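Local coordinates for protein mevalonate diphosphate decarboxylase (Legionella pneumophila, PDB 3LTO) that probably catalyses the ATP-dependent decarboxylation of mevalonate diphosphate to isopentenyl diphosphate, a late step of isoprenoid biosynthesis, at residues P278-D283 with V288-R293; A156-W161 with K174-Q179; I234-F239 with S265-F270; I11-Y16 with K217-A222. All blocks are in the same frame, centred on the assembly; numbering follows the deposited sequence.

Interaction 1: residues P278-D283 with V288-R293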
# COMPACT_ATOMS: atom_id res chain seq x y z
N PRO A 278 -28.88 15.79 -8.71
CA PRO A 278 -27.45 15.82 -8.44
C PRO A 278 -26.97 14.81 -7.39
O PRO A 278 -27.75 14.30 -6.59
CB PRO A 278 -27.24 17.24 -7.96
CG PRO A 278 -28.44 17.45 -7.10
CD PRO A 278 -29.57 16.85 -7.95
N VAL A 279 -25.68 14.51 -7.43
CA VAL A 279 -25.09 13.64 -6.44
C VAL A 279 -24.73 14.67 -5.37
O VAL A 279 -24.29 15.78 -5.69
CB VAL A 279 -23.84 12.93 -7.00
CG1 VAL A 279 -22.98 12.41 -5.86
CG2 VAL A 279 -24.28 11.78 -7.91
N VAL A 280 -24.94 14.31 -4.10
CA VAL A 280 -24.69 15.22 -3.00
C VAL A 280 -23.76 14.67 -1.93
O VAL A 280 -23.83 13.49 -1.58
CB VAL A 280 -26.04 15.61 -2.32
CG1 VAL A 280 -25.81 16.65 -1.24
CG2 VAL A 280 -27.01 16.12 -3.38
N THR A 281 -22.88 15.53 -1.42
CA THR A 281 -21.95 15.14 -0.37
C THR A 281 -21.63 16.34 0.49
O THR A 281 -21.87 17.49 0.10
CB THR A 281 -20.59 14.67 -0.88
OG1 THR A 281 -20.71 14.20 -2.22
CG2 THR A 281 -20.09 13.56 -0.01
N MSE A 282 -21.06 16.05 1.65
CA MSE A 282 -20.63 17.03 2.62
C MSE A 282 -19.37 16.53 3.31
O MSE A 282 -19.21 15.32 3.51
CB MSE A 282 -21.68 17.22 3.71
CG MSE A 282 -23.03 17.73 3.26
SE MSE A 282 -24.09 18.16 4.83
CE MSE A 282 -23.42 19.94 5.17
N ASP A 283 -18.48 17.45 3.66
CA ASP A 283 -17.26 17.09 4.38
C ASP A 283 -17.48 17.53 5.82
O ASP A 283 -18.60 17.83 6.21
CB ASP A 283 -16.05 17.80 3.79
CG ASP A 283 -15.68 17.27 2.42
OD1 ASP A 283 -15.71 16.03 2.25
OD2 ASP A 283 -15.37 18.09 1.53
N VAL A 288 -22.66 22.41 1.31
CA VAL A 288 -23.25 21.24 0.68
C VAL A 288 -22.80 21.21 -0.77
O VAL A 288 -22.99 22.19 -1.50
CB VAL A 288 -24.80 21.26 0.75
CG1 VAL A 288 -25.37 20.10 -0.04
CG2 VAL A 288 -25.26 21.18 2.20
N HIS A 289 -22.22 20.10 -1.19
CA HIS A 289 -21.73 19.95 -2.55
C HIS A 289 -22.67 19.22 -3.49
O HIS A 289 -23.24 18.17 -3.16
CB HIS A 289 -20.38 19.23 -2.56
CG HIS A 289 -19.30 19.96 -1.82
ND1 HIS A 289 -18.27 20.60 -2.47
CD2 HIS A 289 -19.13 20.20 -0.50
CE1 HIS A 289 -17.51 21.21 -1.57
NE2 HIS A 289 -18.01 20.99 -0.37
N LEU A 290 -22.84 19.80 -4.66
CA LEU A 290 -23.67 19.22 -5.69
C LEU A 290 -22.77 18.82 -6.86
O LEU A 290 -21.83 19.53 -7.19
CB LEU A 290 -24.70 20.24 -6.19
CG LEU A 290 -25.69 20.88 -5.21
CD1 LEU A 290 -26.72 21.67 -6.01
CD2 LEU A 290 -26.39 19.79 -4.38
N LEU A 291 -23.06 17.67 -7.45
CA LEU A 291 -22.32 17.16 -8.60
C LEU A 291 -23.35 16.73 -9.63
O LEU A 291 -24.24 15.94 -9.34
CB LEU A 291 -21.44 15.97 -8.20
CG LEU A 291 -20.20 16.32 -7.38
CD1 LEU A 291 -19.49 15.05 -6.95
CD2 LEU A 291 -19.27 17.19 -8.23
N TYR A 292 -23.22 17.29 -10.83
CA TYR A 292 -24.13 17.01 -11.93
C TYR A 292 -23.36 16.44 -13.10
O TYR A 292 -22.18 16.73 -13.27
CB TYR A 292 -24.80 18.30 -12.42
CG TYR A 292 -25.85 18.89 -11.51
CD1 TYR A 292 -27.16 18.42 -11.52
CD2 TYR A 292 -25.55 19.96 -10.67
CE1 TYR A 292 -28.14 19.00 -10.72
CE2 TYR A 292 -26.52 20.55 -9.86
CZ TYR A 292 -27.81 20.06 -9.90
OH TYR A 292 -28.79 20.65 -9.12
N ARG A 293 -24.03 15.63 -13.91
CA ARG A 293 -23.42 15.05 -15.10
C ARG A 293 -23.28 16.17 -16.13
O ARG A 293 -24.00 17.16 -16.08
CB ARG A 293 -24.30 13.95 -15.68
CG ARG A 293 -24.34 12.68 -14.87
CD ARG A 293 -25.11 11.59 -15.60
NE ARG A 293 -26.48 11.47 -15.12
CZ ARG A 293 -27.49 12.22 -15.54
NH1 ARG A 293 -27.30 13.14 -16.47
NH2 ARG A 293 -28.69 12.06 -15.01
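P278 sets its CB over one face of the Y292 ring, offset toward the rim. This CB lies 3.6 Å from the ring centroid and only 19° off the ring normal, a CH-pi contact. CG of Y292 lies beside its backbone N, and the ring runs alongside the proline. On one face of the sheet, V280 sends CG2 to CD2 of L290, 3.9 Å away. Its other branch, CG1, meets CG1 of V288 at 3.7 Å. The selenomethionine M282 bends at chi3 (84°), which brings its CE to within 3.7 Å of V288 CG2. V279 and L291 meet on the other face, CB to CB at 4.1 Å, with T281 and H289 beyond them.

Four backbone bonds join the antiparallel strands. V279 pairs with L291 in both directions, and so does T281 with H289. The V279 N to L291 O bond is the shortest, at 2.8 Å and 167° at the hydrogen. D283 ends the run. Its OD1 faces K15 in a salt bridge, though the place of the lysine amino group is less sure.

The two strands form a beta hairpin at one side of a four-stranded antiparallel sheet. Strand 288-292 is also paired with strand 177-182. Helix 258-274 packs on V280 and L290, while helix 228-247 packs on V279 and M282.

Interaction 2: residues A156-W161 with K174-Q179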
# COMPACT_ATOMS: atom_id res chain seq x y z
N ALA A 156 -6.48 12.35 -11.58
CA ALA A 156 -7.72 12.88 -12.13
C ALA A 156 -8.16 12.01 -13.31
O ALA A 156 -7.33 11.34 -13.93
CB ALA A 156 -7.51 14.32 -12.59
N PRO A 157 -9.47 12.00 -13.63
CA PRO A 157 -10.52 12.76 -12.94
C PRO A 157 -11.02 12.11 -11.64
O PRO A 157 -11.70 12.75 -10.85
CB PRO A 157 -11.60 12.88 -14.00
CG PRO A 157 -11.49 11.57 -14.71
CD PRO A 157 -9.99 11.43 -14.88
N TRP A 158 -10.70 10.84 -11.44
CA TRP A 158 -11.11 10.14 -10.21
C TRP A 158 -9.90 9.51 -9.54
O TRP A 158 -9.00 9.00 -10.21
CB TRP A 158 -12.13 9.04 -10.51
CG TRP A 158 -13.42 9.54 -11.06
CD1 TRP A 158 -13.75 9.69 -12.37
CD2 TRP A 158 -14.55 9.99 -10.31
NE1 TRP A 158 -15.02 10.22 -12.49
CE2 TRP A 158 -15.53 10.41 -11.23
CE3 TRP A 158 -14.84 10.08 -8.94
CZ2 TRP A 158 -16.77 10.92 -10.83
CZ3 TRP A 158 -16.07 10.59 -8.54
CH2 TRP A 158 -17.02 11.00 -9.49
N ALA A 159 -9.88 9.52 -8.21
CA ALA A 159 -8.78 8.93 -7.47
C ALA A 159 -9.26 7.93 -6.43
O ALA A 159 -10.18 8.21 -5.67
CB ALA A 159 -7.97 10.03 -6.78
N LEU A 160 -8.64 6.76 -6.42
CA LEU A 160 -9.00 5.73 -5.45
C LEU A 160 -7.78 5.47 -4.59
O LEU A 160 -6.70 5.17 -5.10
CB LEU A 160 -9.43 4.44 -6.15
CG LEU A 160 -9.76 3.28 -5.19
CD1 LEU A 160 -10.98 3.63 -4.37
CD2 LEU A 160 -10.00 2.00 -5.98
N TRP A 161 -7.96 5.61 -3.29
CA TRP A 161 -6.89 5.41 -2.32
C TRP A 161 -7.23 4.17 -1.49
O TRP A 161 -8.25 4.12 -0.81
CB TRP A 161 -6.79 6.66 -1.44
CG TRP A 161 -5.79 6.62 -0.31
CD1 TRP A 161 -4.76 5.74 -0.14
CD2 TRP A 161 -5.73 7.53 0.80
NE1 TRP A 161 -4.06 6.04 1.01
CE2 TRP A 161 -4.63 7.13 1.60
CE3 TRP A 161 -6.49 8.63 1.20
CZ2 TRP A 161 -4.28 7.81 2.78
CZ3 TRP A 161 -6.15 9.31 2.37
CH2 TRP A 161 -5.05 8.89 3.15
N LYS A 174 -17.26 12.05 -16.35
CA LYS A 174 -16.18 13.02 -16.42
C LYS A 174 -16.79 14.39 -16.73
O LYS A 174 -17.93 14.49 -17.18
CB LYS A 174 -15.19 12.63 -17.52
CG LYS A 174 -14.67 11.18 -17.40
CD LYS A 174 -14.04 10.70 -18.71
CE LYS A 174 -13.59 9.24 -18.61
NZ LYS A 174 -14.71 8.30 -18.35
N ASP A 175 -16.02 15.45 -16.52
CA ASP A 175 -16.52 16.79 -16.77
C ASP A 175 -17.86 16.98 -16.06
O ASP A 175 -18.87 17.28 -16.68
CB ASP A 175 -16.72 17.02 -18.28
CG ASP A 175 -15.41 16.97 -19.05
OD1 ASP A 175 -14.43 17.63 -18.63
OD2 ASP A 175 -15.36 16.28 -20.10
N LEU A 176 -17.86 16.79 -14.75
CA LEU A 176 -19.08 16.97 -13.97
C LEU A 176 -19.24 18.44 -13.65
O LEU A 176 -18.26 19.19 -13.63
CB LEU A 176 -18.99 16.19 -12.66
CG LEU A 176 -18.78 14.68 -12.75
CD1 LEU A 176 -18.55 14.12 -11.35
CD2 LEU A 176 -19.99 14.02 -13.42
N LEU A 177 -20.47 18.88 -13.42
CA LEU A 177 -20.70 20.27 -13.04
C LEU A 177 -20.69 20.24 -11.52
O LEU A 177 -21.44 19.49 -10.91
CB LEU A 177 -22.05 20.77 -13.55
CG LEU A 177 -22.43 22.17 -13.05
CD1 LEU A 177 -21.39 23.20 -13.50
CD2 LEU A 177 -23.82 22.55 -13.58
N HIS A 178 -19.83 21.05 -10.91
CA HIS A 178 -19.72 21.10 -9.45
C HIS A 178 -20.18 22.42 -8.85
O HIS A 178 -19.62 23.48 -9.16
CB HIS A 178 -18.26 20.81 -9.04
CG HIS A 178 -17.94 21.14 -7.61
ND1 HIS A 178 -18.63 20.61 -6.55
CD2 HIS A 178 -16.97 21.91 -7.08
CE1 HIS A 178 -18.09 21.03 -5.42
NE2 HIS A 178 -17.08 21.82 -5.71
N GLN A 179 -21.19 22.36 -7.99
CA GLN A 179 -21.72 23.54 -7.32
C GLN A 179 -21.68 23.35 -5.80
O GLN A 179 -21.86 22.23 -5.31
CB GLN A 179 -23.17 23.82 -7.74
CG GLN A 179 -23.36 24.00 -9.23
CD GLN A 179 -24.81 24.27 -9.59
OE1 GLN A 179 -25.73 23.67 -9.03
NE2 GLN A 179 -25.03 25.17 -10.54
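W158 and L176 make the closest contact between these segments. The leucine brings a single methyl, CD1, to the six-membered part of the indole. CD1 is 3.7 Å from W158 CZ2 and 3.9 Å from W158 CH2. The two side chains cross at about a right angle. W158 has CG anti to its carbonyl carbon (chi1 -64°), and the far end of its indole reaches L176 although its CB does not point there. A second, looser touch lies nearer the surface. There P157 CG meets K174 CG at 4.2 Å, ring carbon against lysine chain. The peptide bond before P157 is cis.

Polar bonds around the pair fix these groups. The indole NE1 of W158 donates to the backbone O of Y173, just before the second segment, and this ties down the indole N-H. The backbone N of L176 is hydrogen-bonded to the hydroxyl of Y34, whose ring also meets W158. F223 makes an edge-to-face contact with the same indole. K174 turns its amino group to the backbone O of L171.

The contact is apolar packing between the start of strand 158-162 and the loop leading into strand 177-182. The first strand belongs to the mixed sheet of the N-terminal part, the second to the antiparallel sheet of the C-terminal part. W158 thus lies between the two parts, consistent with the two-part GHMP fold of this family.

Interaction 3: residues I234-F239 with S265-F270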
# COMPACT_ATOMS: atom_id res chain seq x y z
N ILE A 234 -26.19 6.23 -2.40
CA ILE A 234 -25.03 5.76 -1.67
C ILE A 234 -24.24 6.94 -1.09
O ILE A 234 -23.92 6.95 0.09
CB ILE A 234 -24.10 4.93 -2.58
CG1 ILE A 234 -24.86 3.72 -3.14
CG2 ILE A 234 -22.89 4.45 -1.79
CD1 ILE A 234 -24.11 3.00 -4.24
N CYS A 235 -23.94 7.93 -1.92
CA CYS A 235 -23.18 9.08 -1.44
C CYS A 235 -23.95 9.80 -0.34
O CYS A 235 -23.35 10.36 0.58
CB CYS A 235 -22.86 10.04 -2.59
SG CYS A 235 -21.64 9.39 -3.77
N TRP A 236 -25.27 9.78 -0.45
CA TRP A 236 -26.14 10.42 0.53
C TRP A 236 -25.95 9.71 1.87
O TRP A 236 -25.68 10.33 2.90
CB TRP A 236 -27.60 10.30 0.06
CG TRP A 236 -28.63 11.05 0.87
CD1 TRP A 236 -29.39 10.55 1.89
CD2 TRP A 236 -29.07 12.40 0.65
NE1 TRP A 236 -30.28 11.51 2.32
CE2 TRP A 236 -30.11 12.65 1.58
CE3 TRP A 236 -28.69 13.41 -0.23
CZ2 TRP A 236 -30.77 13.88 1.64
CZ3 TRP A 236 -29.35 14.64 -0.17
CH2 TRP A 236 -30.38 14.86 0.76
N HIS A 237 -26.06 8.38 1.84
CA HIS A 237 -25.90 7.57 3.03
C HIS A 237 -24.51 7.75 3.61
O HIS A 237 -24.34 7.86 4.83
CB HIS A 237 -26.14 6.09 2.68
CG HIS A 237 -27.56 5.79 2.30
ND1 HIS A 237 -27.92 4.66 1.59
CD2 HIS A 237 -28.71 6.47 2.53
CE1 HIS A 237 -29.23 4.66 1.40
NE2 HIS A 237 -29.73 5.74 1.96
N GLU A 238 -23.51 7.81 2.74
CA GLU A 238 -22.12 7.98 3.17
C GLU A 238 -21.85 9.26 3.97
O GLU A 238 -21.33 9.19 5.08
CB GLU A 238 -21.20 7.90 1.95
CG GLU A 238 -19.74 8.25 2.21
CD GLU A 238 -18.95 7.16 2.93
OE1 GLU A 238 -19.55 6.14 3.34
OE2 GLU A 238 -17.73 7.32 3.09
N PHE A 239 -22.21 10.43 3.44
CA PHE A 239 -21.93 11.66 4.19
C PHE A 239 -22.80 11.82 5.44
O PHE A 239 -22.36 12.38 6.44
CB PHE A 239 -22.01 12.91 3.28
CG PHE A 239 -23.40 13.46 3.07
CD1 PHE A 239 -23.97 14.33 3.99
CD2 PHE A 239 -24.11 13.14 1.92
CE1 PHE A 239 -25.23 14.89 3.76
CE2 PHE A 239 -25.37 13.68 1.68
CZ PHE A 239 -25.93 14.56 2.61
N SER A 265 -33.69 18.47 2.18
CA SER A 265 -35.05 17.99 1.99
C SER A 265 -35.56 18.41 0.62
O SER A 265 -36.24 17.65 -0.07
CB SER A 265 -35.97 18.56 3.07
OG SER A 265 -37.32 18.19 2.85
N VAL A 266 -35.23 19.63 0.22
CA VAL A 266 -35.65 20.13 -1.08
C VAL A 266 -35.03 19.30 -2.19
O VAL A 266 -35.69 18.94 -3.17
CB VAL A 266 -35.27 21.62 -1.25
CG1 VAL A 266 -35.36 22.03 -2.70
CG2 VAL A 266 -36.21 22.49 -0.41
N ILE A 267 -33.75 18.97 -2.05
CA ILE A 267 -33.08 18.17 -3.06
C ILE A 267 -33.75 16.80 -3.20
O ILE A 267 -33.92 16.31 -4.31
CB ILE A 267 -31.57 17.99 -2.72
CG1 ILE A 267 -30.86 19.34 -2.87
CG2 ILE A 267 -30.94 16.97 -3.65
CD1 ILE A 267 -29.46 19.37 -2.29
N GLU A 268 -34.14 16.19 -2.08
CA GLU A 268 -34.79 14.89 -2.12
C GLU A 268 -36.11 15.00 -2.88
O GLU A 268 -36.38 14.20 -3.77
CB GLU A 268 -35.07 14.38 -0.71
CG GLU A 268 -33.86 14.09 0.10
CD GLU A 268 -34.21 13.50 1.46
OE1 GLU A 268 -34.86 14.19 2.26
OE2 GLU A 268 -33.82 12.34 1.71
N LYS A 269 -36.92 15.99 -2.52
CA LYS A 269 -38.20 16.20 -3.18
C LYS A 269 -37.96 16.46 -4.66
O LYS A 269 -38.72 15.99 -5.51
CB LYS A 269 -38.95 17.38 -2.55
CG LYS A 269 -39.50 17.12 -1.15
CD LYS A 269 -40.13 18.39 -0.57
CE LYS A 269 -40.70 18.19 0.82
NZ LYS A 269 -41.88 17.28 0.82
N PHE A 270 -36.92 17.23 -4.97
CA PHE A 270 -36.59 17.53 -6.37
C PHE A 270 -36.34 16.22 -7.11
O PHE A 270 -36.85 16.01 -8.20
CB PHE A 270 -35.35 18.42 -6.46
CG PHE A 270 -35.02 18.85 -7.87
CD1 PHE A 270 -35.72 19.90 -8.47
CD2 PHE A 270 -34.02 18.21 -8.60
CE1 PHE A 270 -35.43 20.30 -9.78
CE2 PHE A 270 -33.72 18.60 -9.90
CZ PHE A 270 -34.43 19.65 -10.49
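I267 is the first residue of 265-270 to touch W236, and only loosely. Its CG2 methyl lies 4.5 Å from W236 CZ3, obliquely to the indole. One residue later, E268 makes the main contact. Its CG is 3.5 Å from W236 CZ2 and 3.6 Å from W236 CH2, so the aliphatic part of the glutamate packs on the benzene side of the tryptophan. The carboxylate follows, with OE2 3.4 Å from W236 CZ2. The carboxylate and ring planes are 20° apart, although the side chains as a whole cross at about a right angle. The chain of E268 is extended beyond CG, which carries its end to the tryptophan.

W236 reaches over from the first helix with CG anti to its backbone N (chi1 -173°). F239, one turn on, places CZ 4.1 Å above one face of the indole, offset toward the rim. The Y232 ring also meets the W236 indole.

The backbones stay well apart, 10.1 Å between W236 CA and E268 CA, and the large indole spans the distance between helices 228-247 and 258-274. Strand 279-281 lies against both helices, with V280 touching W236 and I267. Beyond I267, helix 297-308 packs through F303.

Interaction 4: residues I11-Y16 with K217-A222. With SO4 (sulfate ion), chain C; SO4 (sulfate ion), chain D.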
# COMPACT_ATOMS: atom_id res chain seq x y z
N ILE A 11 -12.97 16.20 -4.07
CA ILE A 11 -14.12 15.94 -3.20
C ILE A 11 -14.42 14.44 -3.12
O ILE A 11 -14.68 13.78 -4.13
CB ILE A 11 -15.37 16.68 -3.71
CG1 ILE A 11 -16.55 16.41 -2.78
CG2 ILE A 11 -15.69 16.24 -5.13
CD1 ILE A 11 -16.38 16.95 -1.39
N ALA A 12 -14.38 13.91 -1.91
CA ALA A 12 -14.61 12.49 -1.67
C ALA A 12 -16.07 12.05 -1.63
O ALA A 12 -16.90 12.67 -0.96
CB ALA A 12 -13.90 12.08 -0.37
N LEU A 13 -16.37 10.98 -2.36
CA LEU A 13 -17.71 10.39 -2.39
C LEU A 13 -17.74 9.35 -1.25
O LEU A 13 -18.77 9.17 -0.58
CB LEU A 13 -17.97 9.73 -3.75
CG LEU A 13 -18.50 10.64 -4.87
CD1 LEU A 13 -17.69 11.91 -4.92
CD2 LEU A 13 -18.46 9.92 -6.21
N ILE A 14 -16.61 8.67 -1.05
CA ILE A 14 -16.43 7.71 0.05
C ILE A 14 -15.35 8.40 0.90
O ILE A 14 -14.28 8.73 0.40
CB ILE A 14 -15.91 6.34 -0.46
CG1 ILE A 14 -16.92 5.73 -1.44
CG2 ILE A 14 -15.70 5.40 0.72
CD1 ILE A 14 -18.27 5.37 -0.81
N LYS A 15 -15.64 8.61 2.18
CA LYS A 15 -14.72 9.35 3.06
C LYS A 15 -13.57 8.61 3.74
O LYS A 15 -13.75 7.54 4.30
CB LYS A 15 -15.52 10.05 4.16
CG LYS A 15 -16.82 10.73 3.74
CD LYS A 15 -16.58 11.89 2.80
CE LYS A 15 -17.88 12.62 2.49
NZ LYS A 15 -17.68 13.74 1.52
N TYR A 16 -12.40 9.23 3.70
CA TYR A 16 -11.21 8.72 4.38
C TYR A 16 -11.42 9.12 5.83
O TYR A 16 -11.33 8.30 6.74
CB TYR A 16 -9.96 9.38 3.81
CG TYR A 16 -8.78 9.40 4.77
CD1 TYR A 16 -8.35 8.24 5.41
CD2 TYR A 16 -8.10 10.59 5.02
CE1 TYR A 16 -7.27 8.27 6.29
CE2 TYR A 16 -7.02 10.63 5.88
CZ TYR A 16 -6.61 9.47 6.52
OH TYR A 16 -5.56 9.54 7.40
N LYS A 217 -18.07 -0.61 -2.42
CA LYS A 217 -18.36 -1.72 -3.31
C LYS A 217 -19.65 -1.42 -4.07
O LYS A 217 -19.73 -1.66 -5.27
CB LYS A 217 -18.53 -3.03 -2.53
CG LYS A 217 -19.10 -4.17 -3.37
CD LYS A 217 -19.50 -5.38 -2.52
CE LYS A 217 -18.32 -6.27 -2.22
NZ LYS A 217 -17.80 -6.96 -3.44
N LEU A 218 -20.64 -0.89 -3.37
CA LEU A 218 -21.92 -0.56 -4.01
C LEU A 218 -21.76 0.59 -5.00
O LEU A 218 -22.26 0.54 -6.12
CB LEU A 218 -22.97 -0.19 -2.95
CG LEU A 218 -23.43 -1.32 -2.03
CD1 LEU A 218 -24.36 -0.77 -0.96
CD2 LEU A 218 -24.13 -2.39 -2.84
N LEU A 219 -21.04 1.62 -4.58
CA LEU A 219 -20.81 2.79 -5.42
C LEU A 219 -20.08 2.40 -6.72
O LEU A 219 -20.51 2.79 -7.82
CB LEU A 219 -19.99 3.83 -4.66
CG LEU A 219 -19.77 5.16 -5.37
CD1 LEU A 219 -21.12 5.77 -5.77
CD2 LEU A 219 -19.00 6.10 -4.44
N LEU A 220 -18.99 1.66 -6.59
CA LEU A 220 -18.23 1.23 -7.77
C LEU A 220 -19.14 0.46 -8.73
O LEU A 220 -19.07 0.65 -9.94
CB LEU A 220 -17.04 0.37 -7.34
CG LEU A 220 -15.63 0.96 -7.42
CD1 LEU A 220 -15.67 2.46 -7.32
CD2 LEU A 220 -14.77 0.37 -6.30
N ASN A 221 -20.00 -0.39 -8.18
CA ASN A 221 -20.94 -1.15 -9.01
C ASN A 221 -21.94 -0.20 -9.65
O ASN A 221 -22.40 -0.44 -10.76
CB ASN A 221 -21.70 -2.20 -8.18
CG ASN A 221 -20.85 -3.40 -7.81
OD1 ASN A 221 -20.11 -3.94 -8.65
ND2 ASN A 221 -20.95 -3.85 -6.56
N ALA A 222 -22.27 0.87 -8.94
CA ALA A 222 -23.22 1.86 -9.47
C ALA A 222 -22.58 2.54 -10.68
O ALA A 222 -23.22 2.71 -11.71
CB ALA A 222 -23.56 2.90 -8.40
S SO4 C . -11.93 12.91 3.09
O1 SO4 C . -12.14 11.62 2.41
O2 SO4 C . -10.80 13.59 2.45
O3 SO4 C . -13.15 13.72 2.96
O4 SO4 C . -11.63 12.73 4.52
S SO4 D . -4.37 12.88 8.18
O1 SO4 D . -3.94 11.61 7.57
O2 SO4 D . -3.92 14.01 7.35
O3 SO4 D . -5.84 12.90 8.27
O4 SO4 D . -3.80 13.00 9.53
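The Y16 ring is the flat group here, and a sulfate oxygen meets it at the edge. O1 of the chain D sulfate lies in the ring plane, 2.6 Å from Y16 OH, which donates a hydrogen bond to it. The W161 ring also meets Y16, with the planes at about 50°. The other end of the residue holds the chain C sulfate. Y16 N donates to O1 of that ion at 2.7 Å, almost straight at 176°. A12 CB comes within 3.3 Å of the same O1. One residue therefore touches both ions, one through its backbone and the other through its hydroxyl.

L219 meets the first segment on another side. Its CD2 methyl fits against both L13 and I14, 3.8 Å from L13 CB and 3.7 Å from I14 CG1. CG of L219 lies anti to its backbone N (chi1 -175°), and CD2 reaches the chain at L13 and I14. The side chains of I14 and L219 run antiparallel and overlap alongside. L13 and I14 both face L32, which makes a classic beta bulge where the chain turns its corner. The leucine contact joins this corner to helix 208-224 of the C-terminal part.

R152, M17 and S149 complete the chain C sulfate site, and R144, G148 and K20 complete that of chain D. The ions probably came from the crystallisation liquor. Sulfates held by backbone N-H groups and basic side chains are consistent with a phosphate-binding pocket, as expected of a GHMP-type enzyme.

Interactions 1 and 4 are buried, while interactions 2 and 3 are only partly so. Interaction 1 is the one held by backbone hydrogen bonds; the others rely on side-chain packing. Its strand 288-292 neighbours strand 177-182 of interaction 2 in one sheet. Interaction 3 shares its surroundings: F239 packs against V280, T281 and M282. Interactions 2 and 4 both join the N-terminal and C-terminal parts, and they meet where W158 touches L13. K15 ties interaction 4 to two others, through a less surely placed salt bridge to D283 of interaction 1 and a probable hydrogen bond from its backbone N to the E238 carboxylate of interaction 3. Bound sulfates sit on segment 11-16 of interaction 4, apart from its leucine contact.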